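Local coordinates for Ice-binding protein (Colwellia, PDB 3WP9), which binds to the surface of ice crystals, inhibiting their growth and preventing larger ice grains from forming at the expense of smaller ones, at residues 135-146 / 162-173. Numbering follows the deposited sequence.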
# COMPACT_ATOMS: atom_id res chain seq x y z
N VAL A 135 -15.98 -3.87 -0.66
CA VAL A 135 -14.80 -3.55 0.13
C VAL A 135 -14.27 -4.84 0.75
O VAL A 135 -15.01 -5.76 1.20
CB VAL A 135 -15.15 -2.46 1.17
CG1 VAL A 135 -13.99 -2.25 2.19
CG2 VAL A 135 -15.45 -1.15 0.51
N TRP A 136 -12.92 -4.92 0.76
CA TRP A 136 -12.22 -5.99 1.43
C TRP A 136 -11.24 -5.37 2.43
O TRP A 136 -10.61 -4.39 2.13
CB TRP A 136 -11.36 -6.82 0.45
CG TRP A 136 -12.09 -7.61 -0.60
CD1 TRP A 136 -12.29 -8.95 -0.63
CD2 TRP A 136 -12.70 -7.06 -1.77
NE1 TRP A 136 -12.97 -9.28 -1.79
CE2 TRP A 136 -13.25 -8.14 -2.49
CE3 TRP A 136 -12.81 -5.76 -2.30
CZ2 TRP A 136 -13.94 -7.95 -3.71
CZ3 TRP A 136 -13.52 -5.57 -3.52
CH2 TRP A 136 -14.05 -6.66 -4.18
N ILE A 137 -11.32 -5.87 3.65
CA ILE A 137 -10.35 -5.54 4.63
C ILE A 137 -9.62 -6.80 5.08
O ILE A 137 -10.19 -7.81 5.56
CB ILE A 137 -10.99 -4.68 5.79
CG1 ILE A 137 -11.61 -3.32 5.32
CG2 ILE A 137 -9.93 -4.54 6.90
CD1 ILE A 137 -12.25 -2.59 6.48
N MET A 138 -8.27 -6.76 4.88
CA MET A 138 -7.42 -7.88 5.16
C MET A 138 -6.61 -7.58 6.42
O MET A 138 -5.73 -6.78 6.41
CB MET A 138 -6.50 -8.19 3.96
CG MET A 138 -7.18 -7.96 2.62
SD MET A 138 -8.46 -9.14 2.29
CE MET A 138 -7.56 -10.63 2.17
N GLN A 139 -6.89 -8.34 7.47
CA GLN A 139 -6.32 -8.06 8.81
C GLN A 139 -5.27 -9.10 9.07
O GLN A 139 -5.59 -10.26 9.37
CB GLN A 139 -7.42 -8.15 9.89
CG GLN A 139 -8.42 -7.09 9.66
CD GLN A 139 -9.63 -7.28 10.55
OE1 GLN A 139 -9.87 -8.37 11.06
NE2 GLN A 139 -10.33 -6.22 10.79
N ILE A 140 -3.99 -8.71 8.90
CA ILE A 140 -2.90 -9.66 8.94
C ILE A 140 -1.97 -9.37 10.15
O ILE A 140 -1.30 -8.37 10.20
CB ILE A 140 -2.09 -9.65 7.60
CG1 ILE A 140 -3.03 -10.06 6.47
CG2 ILE A 140 -0.87 -10.56 7.70
CD1 ILE A 140 -2.49 -9.56 5.13
N SER A 141 -1.93 -10.32 11.07
CA SER A 141 -1.11 -10.07 12.27
C SER A 141 0.38 -10.44 12.11
O SER A 141 1.28 -9.96 12.87
CB SER A 141 -1.80 -10.67 13.51
OG SER A 141 -1.50 -12.02 13.55
N GLY A 142 0.67 -11.22 11.06
CA GLY A 142 2.02 -11.57 10.67
C GLY A 142 2.49 -10.65 9.51
O GLY A 142 2.13 -9.46 9.40
N ASN A 143 3.32 -11.24 8.61
CA ASN A 143 3.86 -10.48 7.50
C ASN A 143 3.06 -10.87 6.28
O ASN A 143 2.46 -11.95 6.28
CB ASN A 143 5.28 -10.95 7.23
CG ASN A 143 6.15 -10.83 8.50
OD1 ASN A 143 6.16 -9.78 9.12
ND2 ASN A 143 6.77 -11.92 8.89
N LEU A 144 3.06 -9.97 5.34
CA LEU A 144 2.40 -10.21 4.00
C LEU A 144 3.53 -10.39 2.95
O LEU A 144 4.31 -9.46 2.75
CB LEU A 144 1.49 -9.09 3.67
CG LEU A 144 0.94 -9.14 2.23
CD1 LEU A 144 0.15 -10.48 2.05
CD2 LEU A 144 0.12 -7.82 1.99
N ASN A 145 3.58 -11.58 2.34
CA ASN A 145 4.58 -11.91 1.30
C ASN A 145 3.87 -12.23 -0.03
O ASN A 145 2.97 -13.06 -0.03
CB ASN A 145 5.47 -13.08 1.70
CG ASN A 145 6.68 -12.63 2.48
OD1 ASN A 145 7.73 -12.15 1.89
ND2 ASN A 145 6.59 -12.79 3.78
N GLN A 146 4.27 -11.58 -1.12
CA GLN A 146 3.77 -11.97 -2.46
C GLN A 146 4.99 -12.59 -3.22
O GLN A 146 6.07 -11.98 -3.31
CB GLN A 146 3.25 -10.76 -3.18
CG GLN A 146 2.70 -11.16 -4.57
CD GLN A 146 2.11 -10.00 -5.27
OE1 GLN A 146 2.58 -8.86 -5.18
NE2 GLN A 146 1.01 -10.28 -6.05
N ASN A 162 -10.48 0.01 -2.92
CA ASN A 162 -11.37 -0.65 -1.91
C ASN A 162 -10.88 -1.87 -1.23
O ASN A 162 -11.63 -2.55 -0.52
CB ASN A 162 -12.70 -0.99 -2.58
CG ASN A 162 -13.53 0.26 -2.88
OD1 ASN A 162 -13.45 1.29 -2.18
ND2 ASN A 162 -14.34 0.18 -3.94
N ILE A 163 -9.59 -2.19 -1.42
CA ILE A 163 -9.03 -3.35 -0.81
C ILE A 163 -7.95 -2.81 0.18
O ILE A 163 -7.04 -2.02 -0.26
CB ILE A 163 -8.31 -4.20 -1.88
CG1 ILE A 163 -9.34 -4.76 -2.91
CG2 ILE A 163 -7.54 -5.30 -1.19
CD1 ILE A 163 -8.73 -5.54 -4.06
N PHE A 164 -8.12 -3.17 1.45
CA PHE A 164 -7.24 -2.61 2.54
C PHE A 164 -6.49 -3.71 3.17
O PHE A 164 -7.07 -4.64 3.70
CB PHE A 164 -8.06 -1.76 3.57
CG PHE A 164 -8.83 -0.62 2.93
CD1 PHE A 164 -8.28 0.67 2.74
CD2 PHE A 164 -10.13 -0.88 2.47
CE1 PHE A 164 -9.01 1.72 2.12
CE2 PHE A 164 -10.83 0.14 1.83
CZ PHE A 164 -10.31 1.43 1.67
N TRP A 165 -5.13 -3.61 3.11
CA TRP A 165 -4.25 -4.64 3.68
C TRP A 165 -3.64 -4.02 4.92
O TRP A 165 -2.85 -3.07 4.84
CB TRP A 165 -3.12 -5.01 2.74
CG TRP A 165 -3.57 -5.49 1.32
CD1 TRP A 165 -3.80 -4.73 0.25
CD2 TRP A 165 -3.70 -6.84 0.94
NE1 TRP A 165 -4.09 -5.54 -0.84
CE2 TRP A 165 -4.04 -6.84 -0.43
CE3 TRP A 165 -3.56 -8.05 1.61
CZ2 TRP A 165 -4.24 -8.03 -1.12
CZ3 TRP A 165 -3.73 -9.21 0.95
CH2 TRP A 165 -4.09 -9.19 -0.43
N GLN A 166 -4.12 -4.52 6.04
CA GLN A 166 -3.59 -4.07 7.36
C GLN A 166 -2.60 -5.14 7.82
O GLN A 166 -2.96 -6.25 8.13
CB GLN A 166 -4.80 -3.89 8.33
CG GLN A 166 -4.34 -3.62 9.79
CD GLN A 166 -4.26 -4.89 10.62
OE1 GLN A 166 -5.23 -5.71 10.67
NE2 GLN A 166 -3.16 -5.04 11.31
N VAL A 167 -1.31 -4.76 7.86
CA VAL A 167 -0.24 -5.75 8.06
C VAL A 167 0.55 -5.28 9.28
O VAL A 167 1.18 -4.23 9.31
CB VAL A 167 0.68 -5.81 6.82
CG1 VAL A 167 1.74 -6.88 7.01
CG2 VAL A 167 -0.19 -6.07 5.51
N ALA A 168 0.47 -6.11 10.29
CA ALA A 168 1.17 -5.79 11.55
C ALA A 168 2.67 -6.05 11.51
O ALA A 168 3.40 -5.45 12.32
CB ALA A 168 0.47 -6.54 12.71
N GLY A 169 3.13 -6.94 10.59
CA GLY A 169 4.55 -7.20 10.30
C GLY A 169 5.07 -6.36 9.19
O GLY A 169 4.83 -5.13 9.17
N TYR A 170 5.86 -6.96 8.28
CA TYR A 170 6.30 -6.20 7.11
C TYR A 170 5.43 -6.70 5.93
O TYR A 170 4.84 -7.74 5.98
CB TYR A 170 7.76 -6.43 6.76
CG TYR A 170 8.12 -7.91 6.53
CD1 TYR A 170 7.81 -8.53 5.32
CD2 TYR A 170 8.75 -8.68 7.49
CE1 TYR A 170 8.11 -9.85 5.08
CE2 TYR A 170 9.06 -10.03 7.29
CZ TYR A 170 8.75 -10.66 6.10
OH TYR A 170 8.96 -12.03 5.85
N THR A 171 5.48 -5.94 4.88
CA THR A 171 4.93 -6.38 3.54
C THR A 171 6.14 -6.48 2.57
O THR A 171 6.92 -5.51 2.49
CB THR A 171 4.00 -5.30 3.07
OG1 THR A 171 2.91 -5.24 3.98
CG2 THR A 171 3.45 -5.71 1.69
N ALA A 172 6.31 -7.63 1.90
CA ALA A 172 7.41 -7.85 0.97
C ALA A 172 6.77 -8.45 -0.30
O ALA A 172 6.25 -9.54 -0.27
CB ALA A 172 8.50 -8.78 1.56
N LEU A 173 6.94 -7.73 -1.40
CA LEU A 173 6.45 -8.23 -2.69
C LEU A 173 7.68 -8.60 -3.52
O LEU A 173 8.70 -7.86 -3.54
CB LEU A 173 5.70 -7.06 -3.34
CG LEU A 173 4.62 -6.31 -2.49
CD1 LEU A 173 3.94 -5.29 -3.40
CD2 LEU A 173 3.64 -7.33 -1.94
O HOH W 1 8.00 -11.98 -0.87
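Asn143 lies over one face of the Tyr170 ring, its CB 3.7 Å from the ring centroid in a CH-pi contact, while Asn145 OD1 and Ala172 N sit at the ring's edge. The Trp165 indole, likewise, carries Met138 on one face, with CG against the six-membered ring and SD farther above it, and meets Ile140 CD1 at its edge. The two coils illustrate how a right-handed beta-helix stacks: strand 136-140 runs parallel to 163-167, the chain turns, and 144-146 then pairs in parallel with 171-173. Inside, Leu144 has CG anti to its own nitrogen (chi1 171°), which brings CD2 to 3.7 Å from Trp165 CE3, and Trp165 NE1 is hydrogen-bonded to Glu180 O. Outside, Gln166 reaches helix 71-89 through NE2 to Tyr85 OH. At the turn, Asn143 OD1 accepts from Tyr170 N at 3.0 Å, tying one coil's side chain to the next coil's backbone. Asn145 ND2 donates to Tyr170 OH. Replacing Tyr170 with an alanine would probably uncover one face of the Asn143 amide and leave Asn145 ND2 without that acceptor, freer to turn. The hydrogen bond, 3.2 Å from Asn145 ND2 to Tyr170 OH, is nearly straight at 174°, with the oxygen in the amide plane.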